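Local atomic coordinates of protein ACDH-11, isoform b (Caenorhabditis elegans, PDB entry 4Y9J), a protein that belongs to the acyl-CoA dehydrogenase family of flavoproteins, binding flavin-adenine dinucleotide within a four-chain assembly. Residues L505-A509 / L570-F575; L371-A375 / I398-L402; R250-L256 / E296-G302; G202-Y206 / L217-K221; Q76-E80 / K91-C95. All blocks are in the same frame, centred on the assembly; numbering follows the deposited sequence.

Contact 1. Residues L505-A509 / L570-F575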
# COMPACT_ATOMS: atom_id res chain seq x y z
N LEU B 505 14.92 -44.56 33.43
CA LEU B 505 14.78 -44.68 31.98
C LEU B 505 16.07 -44.40 31.24
O LEU B 505 16.46 -45.14 30.35
CB LEU B 505 13.68 -43.72 31.46
CG LEU B 505 12.29 -44.21 31.86
CD1 LEU B 505 11.20 -43.19 31.60
CD2 LEU B 505 11.96 -45.51 31.15
N LEU B 506 16.75 -43.33 31.65
CA LEU B 506 17.99 -42.96 31.00
C LEU B 506 19.10 -43.96 31.27
O LEU B 506 19.95 -44.18 30.40
CB LEU B 506 18.41 -41.54 31.41
CG LEU B 506 17.39 -40.48 30.98
CD1 LEU B 506 17.78 -39.11 31.47
CD2 LEU B 506 17.31 -40.50 29.47
N VAL B 507 19.08 -44.58 32.45
CA VAL B 507 20.01 -45.68 32.75
C VAL B 507 19.71 -46.88 31.85
O VAL B 507 20.62 -47.50 31.31
CB VAL B 507 19.99 -46.07 34.27
CG1 VAL B 507 20.76 -47.36 34.53
CG2 VAL B 507 20.62 -44.94 35.10
N LYS B 508 18.45 -47.21 31.63
CA LYS B 508 18.14 -48.33 30.73
C LYS B 508 18.62 -48.05 29.29
O LYS B 508 18.94 -48.99 28.56
CB LYS B 508 16.64 -48.60 30.65
CG LYS B 508 16.00 -49.20 31.89
CD LYS B 508 14.62 -49.77 31.58
CE LYS B 508 14.69 -50.92 30.57
NZ LYS B 508 14.03 -52.12 31.08
N ALA B 509 18.58 -46.78 28.86
CA ALA B 509 18.90 -46.43 27.48
C ALA B 509 20.40 -46.49 27.17
O ALA B 509 20.83 -46.91 26.10
CB ALA B 509 18.34 -45.06 27.14
N LEU B 570 6.86 -40.14 29.48
CA LEU B 570 7.95 -40.84 28.82
C LEU B 570 7.90 -42.30 29.22
O LEU B 570 7.87 -42.64 30.42
CB LEU B 570 9.26 -40.19 29.22
CG LEU B 570 10.56 -40.74 28.67
CD1 LEU B 570 10.66 -40.61 27.17
CD2 LEU B 570 11.75 -40.04 29.37
N ARG B 571 7.86 -43.19 28.24
CA ARG B 571 7.78 -44.59 28.50
C ARG B 571 8.87 -45.29 27.79
O ARG B 571 9.31 -44.86 26.75
CB ARG B 571 6.47 -45.18 28.02
CG ARG B 571 5.26 -44.35 28.37
CD ARG B 571 3.95 -45.12 28.27
NE ARG B 571 2.88 -44.18 28.52
CZ ARG B 571 1.59 -44.38 28.29
NH1 ARG B 571 1.16 -45.50 27.79
NH2 ARG B 571 0.73 -43.39 28.54
N TRP B 572 9.26 -46.41 28.35
CA TRP B 572 10.37 -47.17 27.84
C TRP B 572 10.12 -47.59 26.40
O TRP B 572 10.99 -47.45 25.57
CB TRP B 572 10.68 -48.36 28.75
CG TRP B 572 11.71 -49.21 28.19
CD1 TRP B 572 11.60 -50.52 27.92
CD2 TRP B 572 13.04 -48.82 27.80
NE1 TRP B 572 12.75 -50.99 27.38
CE2 TRP B 572 13.65 -49.97 27.28
CE3 TRP B 572 13.76 -47.64 27.85
CZ2 TRP B 572 14.97 -49.97 26.80
CZ3 TRP B 572 15.07 -47.63 27.35
CH2 TRP B 572 15.65 -48.79 26.83
N GLU B 573 8.91 -48.07 26.08
CA GLU B 573 8.63 -48.49 24.71
C GLU B 573 8.76 -47.40 23.66
O GLU B 573 8.98 -47.70 22.48
CB GLU B 573 7.27 -49.20 24.59
CG GLU B 573 6.10 -48.33 24.95
CD GLU B 573 5.75 -48.39 26.42
OE1 GLU B 573 6.62 -48.78 27.24
OE2 GLU B 573 4.61 -47.99 26.73
N TRP B 574 8.70 -46.13 24.06
CA TRP B 574 8.93 -45.08 23.09
C TRP B 574 10.36 -44.99 22.57
O TRP B 574 10.65 -44.35 21.53
CB TRP B 574 8.41 -43.72 23.60
CG TRP B 574 6.95 -43.75 24.02
CD1 TRP B 574 6.06 -44.72 23.73
CD2 TRP B 574 6.23 -42.76 24.79
NE1 TRP B 574 4.82 -44.42 24.26
CE2 TRP B 574 4.88 -43.21 24.88
CE3 TRP B 574 6.56 -41.49 25.33
CZ2 TRP B 574 3.90 -42.51 25.57
CZ3 TRP B 574 5.56 -40.78 26.01
CH2 TRP B 574 4.25 -41.30 26.13
N PHE B 575 11.29 -45.57 23.31
CA PHE B 575 12.69 -45.60 22.92
C PHE B 575 12.98 -46.65 21.82
O PHE B 575 14.06 -46.63 21.20
CB PHE B 575 13.57 -45.96 24.15
CG PHE B 575 13.73 -44.83 25.17
CD1 PHE B 575 12.70 -44.50 26.05
CD2 PHE B 575 14.94 -44.17 25.32
CE1 PHE B 575 12.87 -43.51 27.01
CE2 PHE B 575 15.11 -43.17 26.28
CZ PHE B 575 14.08 -42.86 27.13
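Leu-570 opens this loop-on-helix contact by meeting Leu-505, which lies on helix 486-512: Leu-505 CD1 sits 3.6 Å from Leu-570 O and 3.9 Å from Leu-570 CG. The same leucine of the loop also packs against His-526 and Ile-527 of helix 524-545, so it fills the space between two helices. Arg-571 points away from helix 486-512, and its NH1 is hydrogen-bonded to the backbone of Cys-563 of the second subunit. Trp-572 then turns back and gives up the largest area of any residue here, 97 Å². Its CB lies 3.9 Å from Leu-505 CD2, its CZ3 is 4.2 Å from Ala-509 CB, and one face of its indole is covered by Lys-508. Lys-508 CE stands 3.7 Å from the centroid of the five-membered ring, a CH-pi contact, while NZ is 4.3 Å from it and 19° off the normal, a cation-pi interaction. Two residues on, Trp-574 takes no part; its ring meets that of His-526. Phe-575, whose N bonds to Trp-572 O at 3.0 Å, returns to the helix; its CE2 is 3.8 Å from Ala-509 CB and its CZ 4.4 Å from Leu-505 CB. The contact thus joins parts of the C-terminal helical region, and since no hydrogen bond crosses between the segments, their cohesion comes from apolar packing, with the Lys-508 and Trp-572 pair as its one charged element.

Contact 2. Residues L371-A375 / I398-L402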
# COMPACT_ATOMS: atom_id res chain seq x y z
N LEU B 371 11.95 -20.84 36.30
CA LEU B 371 13.02 -21.48 35.56
C LEU B 371 13.88 -20.40 34.92
O LEU B 371 15.09 -20.54 34.90
CB LEU B 371 12.47 -22.48 34.54
CG LEU B 371 13.37 -23.53 33.86
CD1 LEU B 371 13.84 -24.56 34.86
CD2 LEU B 371 12.66 -24.25 32.70
N LEU B 372 13.25 -19.36 34.36
CA LEU B 372 13.97 -18.26 33.76
C LEU B 372 14.90 -17.58 34.73
O LEU B 372 16.05 -17.25 34.39
CB LEU B 372 13.00 -17.22 33.24
CG LEU B 372 13.61 -15.89 32.80
CD1 LEU B 372 14.57 -16.06 31.62
CD2 LEU B 372 12.49 -14.91 32.44
N PHE B 373 14.39 -17.31 35.93
CA PHE B 373 15.21 -16.64 36.95
C PHE B 373 16.29 -17.55 37.55
O PHE B 373 17.34 -17.08 37.88
CB PHE B 373 14.33 -15.90 37.98
CG PHE B 373 13.90 -14.59 37.46
CD1 PHE B 373 14.79 -13.52 37.47
CD2 PHE B 373 12.68 -14.44 36.83
CE1 PHE B 373 14.46 -12.30 36.87
CE2 PHE B 373 12.35 -13.22 36.22
CZ PHE B 373 13.23 -12.15 36.25
N GLU B 374 16.04 -18.86 37.59
CA GLU B 374 17.10 -19.83 37.94
C GLU B 374 18.20 -19.80 36.86
O GLU B 374 19.37 -19.82 37.17
CB GLU B 374 16.51 -21.24 38.04
CG GLU B 374 17.56 -22.37 38.15
CD GLU B 374 18.13 -22.52 39.54
OE1 GLU B 374 17.89 -21.63 40.38
OE2 GLU B 374 18.86 -23.51 39.77
N ALA B 375 17.82 -19.70 35.59
CA ALA B 375 18.85 -19.50 34.52
C ALA B 375 19.67 -18.16 34.69
O ALA B 375 20.87 -18.16 34.54
CB ALA B 375 18.21 -19.60 33.15
N ILE B 398 20.16 -25.99 31.56
CA ILE B 398 18.96 -25.17 31.65
C ILE B 398 18.68 -24.27 30.43
O ILE B 398 17.55 -24.02 30.11
CB ILE B 398 18.89 -24.38 32.96
CG1 ILE B 398 17.44 -24.01 33.28
CG2 ILE B 398 19.73 -23.13 32.90
CD1 ILE B 398 17.30 -23.36 34.63
N THR B 399 19.72 -23.82 29.75
CA THR B 399 19.59 -22.85 28.73
C THR B 399 18.74 -23.40 27.58
O THR B 399 17.70 -22.79 27.22
CB THR B 399 20.98 -22.37 28.29
OG1 THR B 399 21.50 -21.57 29.34
CG2 THR B 399 20.85 -21.48 27.13
N PRO B 400 19.09 -24.61 27.06
CA PRO B 400 18.22 -25.10 25.98
C PRO B 400 16.85 -25.60 26.45
O PRO B 400 15.86 -25.45 25.71
CB PRO B 400 19.03 -26.27 25.39
CG PRO B 400 19.95 -26.72 26.52
CD PRO B 400 20.32 -25.41 27.16
N VAL B 401 16.80 -26.16 27.66
CA VAL B 401 15.56 -26.68 28.25
C VAL B 401 14.58 -25.51 28.41
O VAL B 401 13.44 -25.57 27.96
CB VAL B 401 15.81 -27.40 29.58
CG1 VAL B 401 14.50 -27.76 30.24
CG2 VAL B 401 16.68 -28.63 29.38
N LEU B 402 15.06 -24.43 29.01
CA LEU B 402 14.24 -23.21 29.16
C LEU B 402 13.71 -22.62 27.85
O LEU B 402 12.50 -22.39 27.68
CB LEU B 402 15.02 -22.16 29.90
CG LEU B 402 14.44 -20.77 30.00
CD1 LEU B 402 13.17 -20.76 30.80
CD2 LEU B 402 15.44 -19.80 30.61
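Leu-371, on helix 352-383, begins the packing against helix 389-419 by reaching both of its main partners: its CD1 is 3.7 Å from Ile-398 CD1 and its CD2 4.0 Å from Leu-402 CD1. Leu-372 has its CA-to-CB bond directed away, yet its CD1 still lies 4.0 Å from Leu-402 CD2, while its side chain also packs on Val-321 and Leu-324 of helix 304-338. Such consecutive, packed long helices are characteristic of the all-helical C-terminal domain of acyl-CoA dehydrogenases; the two segments run nearly antiparallel, at 154°, with their axes 10.0 Å apart. Phe-373 faces the other way, onto helix 121-135. Glu-374 meets Ile-398 through its aliphatic part, CG lying 3.7 Å from Ile-398 CD1, while its carboxylate is bound by Tyr-535, Arg-473 and Arg-377. Ala-375, one turn beyond Leu-371, packs its CB 3.9 Å from Ile-398 CG2 and 3.8 Å from Leu-402 CD2.

Contact 3. Residues R250-L256 / E296-G302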
# COMPACT_ATOMS: atom_id res chain seq x y z
N ARG B 250 34.15 -28.55 11.05
CA ARG B 250 35.57 -28.24 11.17
C ARG B 250 36.11 -27.23 10.15
O ARG B 250 37.19 -26.66 10.34
CB ARG B 250 36.37 -29.55 11.06
CG ARG B 250 37.72 -29.52 11.72
CD ARG B 250 37.66 -29.21 13.24
NE ARG B 250 38.96 -29.31 13.96
CZ ARG B 250 39.79 -28.29 14.28
NH1 ARG B 250 39.52 -27.04 13.93
NH2 ARG B 250 40.91 -28.53 14.95
N GLY B 251 35.38 -27.03 9.04
CA GLY B 251 35.78 -25.95 8.10
C GLY B 251 35.30 -24.54 8.42
O GLY B 251 35.65 -23.60 7.71
N LEU B 252 34.48 -24.37 9.45
CA LEU B 252 33.93 -23.07 9.79
C LEU B 252 34.76 -22.31 10.80
O LEU B 252 35.25 -22.88 11.78
CB LEU B 252 32.51 -23.26 10.29
CG LEU B 252 31.54 -23.79 9.24
CD1 LEU B 252 30.23 -24.12 9.94
CD2 LEU B 252 31.28 -22.75 8.14
N SER B 253 34.99 -21.02 10.50
CA SER B 253 35.59 -20.09 11.43
C SER B 253 34.65 -18.91 11.68
O SER B 253 33.72 -18.62 10.90
CB SER B 253 36.93 -19.64 10.87
OG SER B 253 37.84 -20.75 10.60
N LEU B 254 34.88 -18.22 12.79
CA LEU B 254 34.06 -17.09 13.21
C LEU B 254 34.69 -15.77 12.79
O LEU B 254 35.90 -15.64 12.84
CB LEU B 254 33.92 -17.10 14.74
CG LEU B 254 33.02 -16.03 15.36
CD1 LEU B 254 31.59 -16.15 14.89
CD2 LEU B 254 33.11 -16.11 16.87
N PHE B 255 33.85 -14.81 12.43
CA PHE B 255 34.25 -13.50 11.94
C PHE B 255 33.42 -12.41 12.53
O PHE B 255 32.22 -12.57 12.80
CB PHE B 255 34.15 -13.38 10.39
CG PHE B 255 35.06 -14.31 9.66
CD1 PHE B 255 34.69 -15.62 9.46
CD2 PHE B 255 36.28 -13.88 9.21
CE1 PHE B 255 35.54 -16.50 8.82
CE2 PHE B 255 37.15 -14.76 8.54
CZ PHE B 255 36.76 -16.08 8.35
N LEU B 256 34.06 -11.28 12.67
CA LEU B 256 33.44 -10.06 13.15
C LEU B 256 33.59 -9.02 12.06
O LEU B 256 34.72 -8.86 11.57
CB LEU B 256 34.12 -9.52 14.43
CG LEU B 256 33.57 -8.20 15.00
CD1 LEU B 256 32.16 -8.32 15.54
CD2 LEU B 256 34.52 -7.65 16.09
N GLU B 296 37.06 -9.60 10.12
CA GLU B 296 38.23 -10.02 10.96
C GLU B 296 37.98 -11.39 11.59
O GLU B 296 36.94 -11.60 12.19
CB GLU B 296 38.46 -9.01 12.04
CG GLU B 296 38.51 -7.55 11.64
CD GLU B 296 39.49 -7.22 10.55
OE1 GLU B 296 40.48 -7.96 10.39
OE2 GLU B 296 39.29 -6.17 9.86
N ARG B 297 38.89 -12.33 11.39
CA ARG B 297 38.74 -13.65 11.98
C ARG B 297 38.99 -13.58 13.47
O ARG B 297 40.00 -13.04 13.89
CB ARG B 297 39.76 -14.67 11.43
CG ARG B 297 39.47 -16.10 11.90
CD ARG B 297 40.67 -17.01 12.18
NE ARG B 297 41.93 -16.31 12.40
CZ ARG B 297 42.64 -16.31 13.52
NH1 ARG B 297 42.32 -17.02 14.59
NH2 ARG B 297 43.74 -15.61 13.53
N ILE B 298 38.14 -14.24 14.25
CA ILE B 298 38.25 -14.28 15.71
C ILE B 298 38.03 -15.71 16.19
O ILE B 298 37.37 -16.53 15.57
CB ILE B 298 37.26 -13.29 16.40
CG1 ILE B 298 35.83 -13.66 16.08
CG2 ILE B 298 37.60 -11.86 16.02
CD1 ILE B 298 34.78 -12.90 16.87
N GLY B 299 38.66 -16.04 17.30
CA GLY B 299 38.74 -17.41 17.71
C GLY B 299 39.66 -18.21 16.80
O GLY B 299 40.18 -17.74 15.82
N ASP B 300 39.76 -19.48 17.12
CA ASP B 300 40.59 -20.42 16.38
C ASP B 300 39.95 -20.87 15.06
O ASP B 300 38.74 -21.16 15.01
CB ASP B 300 40.78 -21.65 17.26
CG ASP B 300 41.57 -21.33 18.54
OD1 ASP B 300 42.49 -20.50 18.47
OD2 ASP B 300 41.26 -21.94 19.59
N GLN B 301 40.77 -20.98 14.02
CA GLN B 301 40.31 -21.52 12.75
C GLN B 301 39.72 -22.92 12.90
O GLN B 301 40.28 -23.79 13.57
CB GLN B 301 41.46 -21.53 11.77
CG GLN B 301 41.03 -21.75 10.32
CD GLN B 301 42.18 -21.58 9.34
OE1 GLN B 301 43.13 -20.84 9.60
NE2 GLN B 301 42.11 -22.29 8.21
N GLY B 302 38.54 -23.13 12.34
CA GLY B 302 37.94 -24.42 12.39
C GLY B 302 37.02 -24.56 13.57
O GLY B 302 36.23 -25.52 13.60
O HOH W 1 37.19 -18.98 14.32
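Two backbone hydrogen bonds tie Leu-256 to Glu-296, Leu-256 N to Glu-296 O and Glu-296 N to Leu-256 O, each 2.9 Å. They belong to an antiparallel strand pairing in the beta-rich middle domain of the acyl-CoA dehydrogenase fold. Ile-298 N adds a bond to Leu-254 O at 3.0 Å; from there the chains diverge, and a water bridges the gap, bonded to Leu-254 N (2.9 Å), Ile-298 O (2.8 Å) and Asp-300 O (2.8 Å). Further along, Gly-302 N donates to Ser-253 OG at 3.0 Å. Away from this backbone, the polar ends of Glu-296 and Arg-297 turn to Thr-214 and Asp-213 respectively. On the sheet face bearing Leu-254 and Leu-256, Ile-298 CD1 packs against Leu-254 CD2 at 3.6 Å and Leu-256 CB at 4.2 Å. On the other face Phe-255 CE2 lies 3.9 Å from Arg-297 CB, its ring also meeting Tyr-215 edge-to-face. At the far end Gly-302 CA comes within 3.1 Å of Arg-250 O.

Contact 4. Residues G202-Y206 / L217-K221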
# COMPACT_ATOMS: atom_id res chain seq x y z
N GLY B 202 25.08 -26.69 6.05
CA GLY B 202 24.40 -25.58 5.34
C GLY B 202 25.27 -24.43 4.88
O GLY B 202 24.93 -23.74 3.90
N CYS B 203 26.32 -24.12 5.64
CA CYS B 203 27.05 -22.89 5.38
C CYS B 203 27.91 -23.03 4.14
O CYS B 203 28.79 -23.88 4.08
CB CYS B 203 27.90 -22.50 6.59
SG CYS B 203 28.89 -20.97 6.31
N ASP B 204 27.69 -22.14 3.17
CA ASP B 204 28.49 -22.05 1.94
C ASP B 204 28.99 -20.59 1.74
O ASP B 204 28.98 -20.07 0.58
CB ASP B 204 27.60 -22.45 0.76
CG ASP B 204 28.39 -22.95 -0.41
OD1 ASP B 204 29.30 -23.81 -0.21
OD2 ASP B 204 28.12 -22.53 -1.53
N THR B 205 29.48 -19.97 2.83
CA THR B 205 30.21 -18.71 2.74
C THR B 205 31.68 -18.94 2.90
O THR B 205 32.07 -19.75 3.76
CB THR B 205 29.67 -17.74 3.78
OG1 THR B 205 28.30 -17.52 3.48
CG2 THR B 205 30.41 -16.43 3.80
N TYR B 206 32.49 -18.25 2.06
CA TYR B 206 33.91 -18.47 1.94
C TYR B 206 34.63 -17.18 2.28
O TYR B 206 34.09 -16.08 2.03
CB TYR B 206 34.30 -18.97 0.52
CG TYR B 206 33.66 -20.30 0.29
CD1 TYR B 206 32.35 -20.39 -0.13
CD2 TYR B 206 34.34 -21.47 0.60
CE1 TYR B 206 31.71 -21.61 -0.26
CE2 TYR B 206 33.72 -22.70 0.49
CZ TYR B 206 32.40 -22.77 0.07
OH TYR B 206 31.78 -23.97 -0.10
N LEU B 217 34.71 -11.78 2.56
CA LEU B 217 33.68 -12.81 2.58
C LEU B 217 32.81 -12.81 1.31
O LEU B 217 32.38 -11.75 0.83
CB LEU B 217 32.75 -12.68 3.81
CG LEU B 217 33.41 -12.63 5.18
CD1 LEU B 217 32.41 -12.57 6.31
CD2 LEU B 217 34.43 -13.79 5.37
N HIS B 218 32.48 -14.04 0.90
CA HIS B 218 31.67 -14.31 -0.29
C HIS B 218 30.66 -15.38 0.06
O HIS B 218 31.03 -16.55 0.35
CB HIS B 218 32.58 -14.75 -1.46
CG HIS B 218 33.45 -13.65 -1.99
ND1 HIS B 218 34.72 -13.39 -1.49
CD2 HIS B 218 33.24 -12.76 -2.97
CE1 HIS B 218 35.23 -12.36 -2.12
NE2 HIS B 218 34.36 -11.96 -3.02
N GLY B 219 29.41 -15.01 0.07
CA GLY B 219 28.33 -15.93 0.48
C GLY B 219 26.98 -15.31 0.43
O GLY B 219 26.85 -14.09 0.06
N TYR B 220 25.96 -16.10 0.81
CA TYR B 220 24.61 -15.64 0.82
C TYR B 220 24.00 -15.89 2.19
O TYR B 220 23.91 -17.07 2.60
CB TYR B 220 23.80 -16.35 -0.27
CG TYR B 220 22.47 -15.67 -0.57
CD1 TYR B 220 21.35 -15.79 0.24
CD2 TYR B 220 22.33 -14.98 -1.75
CE1 TYR B 220 20.14 -15.18 -0.11
CE2 TYR B 220 21.17 -14.32 -2.06
CZ TYR B 220 20.07 -14.44 -1.29
OH TYR B 220 18.94 -13.74 -1.67
N LYS B 221 23.63 -14.85 2.93
CA LYS B 221 23.03 -15.02 4.25
C LYS B 221 21.52 -14.96 4.08
O LYS B 221 20.95 -13.98 3.62
CB LYS B 221 23.57 -13.97 5.19
CG LYS B 221 25.06 -14.08 5.37
CD LYS B 221 25.47 -15.45 5.99
CE LYS B 221 26.97 -15.60 6.05
NZ LYS B 221 27.33 -16.79 6.87
O HOH W 2 26.30 -18.95 0.86
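Thr-205 has 79 Å² covered by the strand opposite, more than any other residue of the contact, and it sits directly across from Gly-219, the two CA atoms 4.0 Å apart. So close an approach depends on the glycine: Thr-205 OG1 is 3.4 Å from Gly-219 CA, and a CB modelled there would clash with that hydroxyl oxygen. The oxygen also lies 3.5 Å from Lys-221 CE and is hydrogen-bonded to Glu-192, which in turn forms a salt bridge with Lys-221 NZ.

Tyr-206 and His-218 come next in buried area, and they form the one regular bridge, an antiparallel hydrogen-bonded pair: Tyr-206 N to His-218 O and His-218 N to Tyr-206 O, both 2.8 Å. The His-218 carbonyl is approached as well by Thr-205 CA, at 3.3 Å in a CA-H...O contact. Tyr-206 OH makes a very short bond of 2.5 Å to Asp-204 OD1, and Asp-204 OD2 pairs with Arg-5 of the third subunit. Beyond the Thr-205 and Gly-219 pair a water joins the two backbones, accepting from Tyr-220 N at 2.9 Å and donating weakly to Asp-204 O at 2.9 Å. Here a loop leaving the short helix 199-202 becomes strand 206-209, which forms a beta hairpin with strand 214-225 in the beta-rich middle domain of the acyl-CoA dehydrogenase fold.

Contact 5. Residues Q76-E80 / K91-C95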
# COMPACT_ATOMS: atom_id res chain seq x y z
N GLN B 76 6.22 -0.34 9.00
CA GLN B 76 7.22 -1.38 8.88
C GLN B 76 8.36 -0.99 7.97
O GLN B 76 8.22 -0.11 7.16
CB GLN B 76 6.52 -2.61 8.31
CG GLN B 76 5.47 -3.12 9.29
CD GLN B 76 4.51 -4.16 8.67
OE1 GLN B 76 4.80 -4.79 7.63
NE2 GLN B 76 3.41 -4.37 9.36
N PRO B 77 9.51 -1.62 8.13
CA PRO B 77 10.69 -1.26 7.35
C PRO B 77 10.51 -1.51 5.86
O PRO B 77 9.81 -2.47 5.47
CB PRO B 77 11.78 -2.20 7.87
CG PRO B 77 11.20 -2.90 8.99
CD PRO B 77 9.79 -2.63 9.15
N ARG B 78 11.21 -0.73 5.07
CA ARG B 78 11.23 -0.89 3.63
C ARG B 78 12.64 -0.78 3.14
O ARG B 78 13.53 -0.25 3.83
CB ARG B 78 10.37 0.21 2.92
CG ARG B 78 8.94 0.22 3.39
CD ARG B 78 8.07 1.32 2.71
NE ARG B 78 8.05 2.63 3.39
CZ ARG B 78 8.66 3.71 2.91
NH1 ARG B 78 9.41 3.63 1.80
NH2 ARG B 78 8.55 4.88 3.53
N LEU B 79 12.88 -1.34 1.96
CA LEU B 79 14.18 -1.41 1.30
C LEU B 79 14.08 -0.86 -0.11
O LEU B 79 13.15 -1.25 -0.86
CB LEU B 79 14.69 -2.85 1.27
CG LEU B 79 15.91 -3.12 0.43
CD1 LEU B 79 17.10 -2.36 1.01
CD2 LEU B 79 16.20 -4.63 0.29
N GLU B 80 14.95 0.07 -0.47
CA GLU B 80 15.09 0.55 -1.85
C GLU B 80 16.42 0.26 -2.37
O GLU B 80 17.42 0.77 -1.86
CB GLU B 80 14.87 2.04 -1.93
CG GLU B 80 13.46 2.42 -1.54
CD GLU B 80 13.16 3.93 -1.48
OE1 GLU B 80 14.05 4.77 -1.71
OE2 GLU B 80 12.00 4.24 -1.14
N LYS B 91 19.01 1.28 0.37
CA LYS B 91 18.58 2.17 1.45
C LYS B 91 17.51 1.48 2.28
O LYS B 91 16.47 1.08 1.75
CB LYS B 91 18.07 3.49 0.86
CG LYS B 91 17.54 4.43 1.94
CD LYS B 91 17.45 5.87 1.47
CE LYS B 91 16.06 6.05 0.92
NZ LYS B 91 15.83 7.47 0.51
N LEU B 92 17.78 1.32 3.57
CA LEU B 92 16.80 0.75 4.50
C LEU B 92 16.06 1.88 5.14
O LEU B 92 16.71 2.79 5.69
CB LEU B 92 17.59 -0.02 5.53
CG LEU B 92 16.80 -0.81 6.54
CD1 LEU B 92 16.05 -1.95 5.86
CD2 LEU B 92 17.75 -1.39 7.58
N ILE B 93 14.74 1.88 5.04
CA ILE B 93 13.90 2.90 5.59
C ILE B 93 13.19 2.35 6.80
O ILE B 93 12.36 1.44 6.67
CB ILE B 93 12.90 3.38 4.58
CG1 ILE B 93 13.64 4.04 3.37
CG2 ILE B 93 11.99 4.43 5.23
CD1 ILE B 93 12.79 4.05 2.12
N VAL B 94 13.55 2.82 7.98
CA VAL B 94 12.91 2.31 9.22
C VAL B 94 12.30 3.50 9.97
O VAL B 94 12.81 4.63 9.88
CB VAL B 94 13.80 1.46 10.15
CG1 VAL B 94 14.71 0.49 9.41
CG2 VAL B 94 14.60 2.31 11.03
N CYS B 95 11.23 3.25 10.68
CA CYS B 95 10.51 4.33 11.33
C CYS B 95 11.35 4.97 12.45
O CYS B 95 12.25 4.34 12.99
CB CYS B 95 9.18 3.87 11.87
SG CYS B 95 9.13 2.76 13.25
O HOH W 3 9.72 2.39 7.31
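A charged side chain lies flat over an aliphatic one here: Ile-93 CG2 sits against one face of the Arg-78 guanidinium, and Ile-93 CD1 is 3.4 Å from Arg-78 NH1 and 3.4 Å from Glu-80 OE2. Ile-93, with 97 Å² buried, lies against Arg-78 and Glu-80, part of a charged network in which Glu-80 links Arg-78 and Lys-91 through long salt bridges, OE2 to Arg-78 NH1 at 4.0 Å and OE1 to Lys-91 NZ at 3.9 Å. Arg-78 has a further partner in Glu-75 of the third subunit, so this surface patch reaches a subunit boundary.

Beneath these side chains lies a two-stranded beta hairpin, 78-80 with 88-93, in the N-terminal region. Arg-78 and Ile-93 form a hydrogen-bonded pair, with Arg-78 N to Ile-93 O at 2.9 Å and Ile-93 N to Arg-78 O at 2.7 Å; Glu-80 and Lys-91 repeat it, Glu-80 N to Lys-91 O at 2.9 Å and Lys-91 N to Glu-80 O at 2.8 Å. Between them, the non-hydrogen-bonded pair Leu-79 and Leu-92 projects from the opposite face, where Leu-79 packs on Met-271 and Leu-274 of strand 269-274 and Leu-92 on Val-227. Past the ladder, a water donates to both Gln-76 O and Ile-93 O, each at 2.9 Å, while Pro-77 CB touches Val-94 CG1 at 4.3 Å.

How the contacts relate
Contacts 3 and 4 share one sheet, in which strands 285-298 and 214-225 are neighbours; they touch through Leu-252 CD2 and Cys-203 SG at 3.5 Å and through Phe-255 CD2 and Leu-217 CD2 at 4.3 Å. Both lie near the ligands: the side chain of Leu-252 is about 6 Å from a bound UCC and that of Lys-221 about 7 Å from a bound FAD. Contact 5 is about 10 Å from contact 4 at the nearest atoms, and the side chain of Pro-77 about 11 Å from an FAD. Contact 2 lies deepest in the chain, with the side chain of Leu-372 about 11 Å from a UCC. Contact 1 is the remote one, its centre 52 Å from that of contact 5, across the chain's centre.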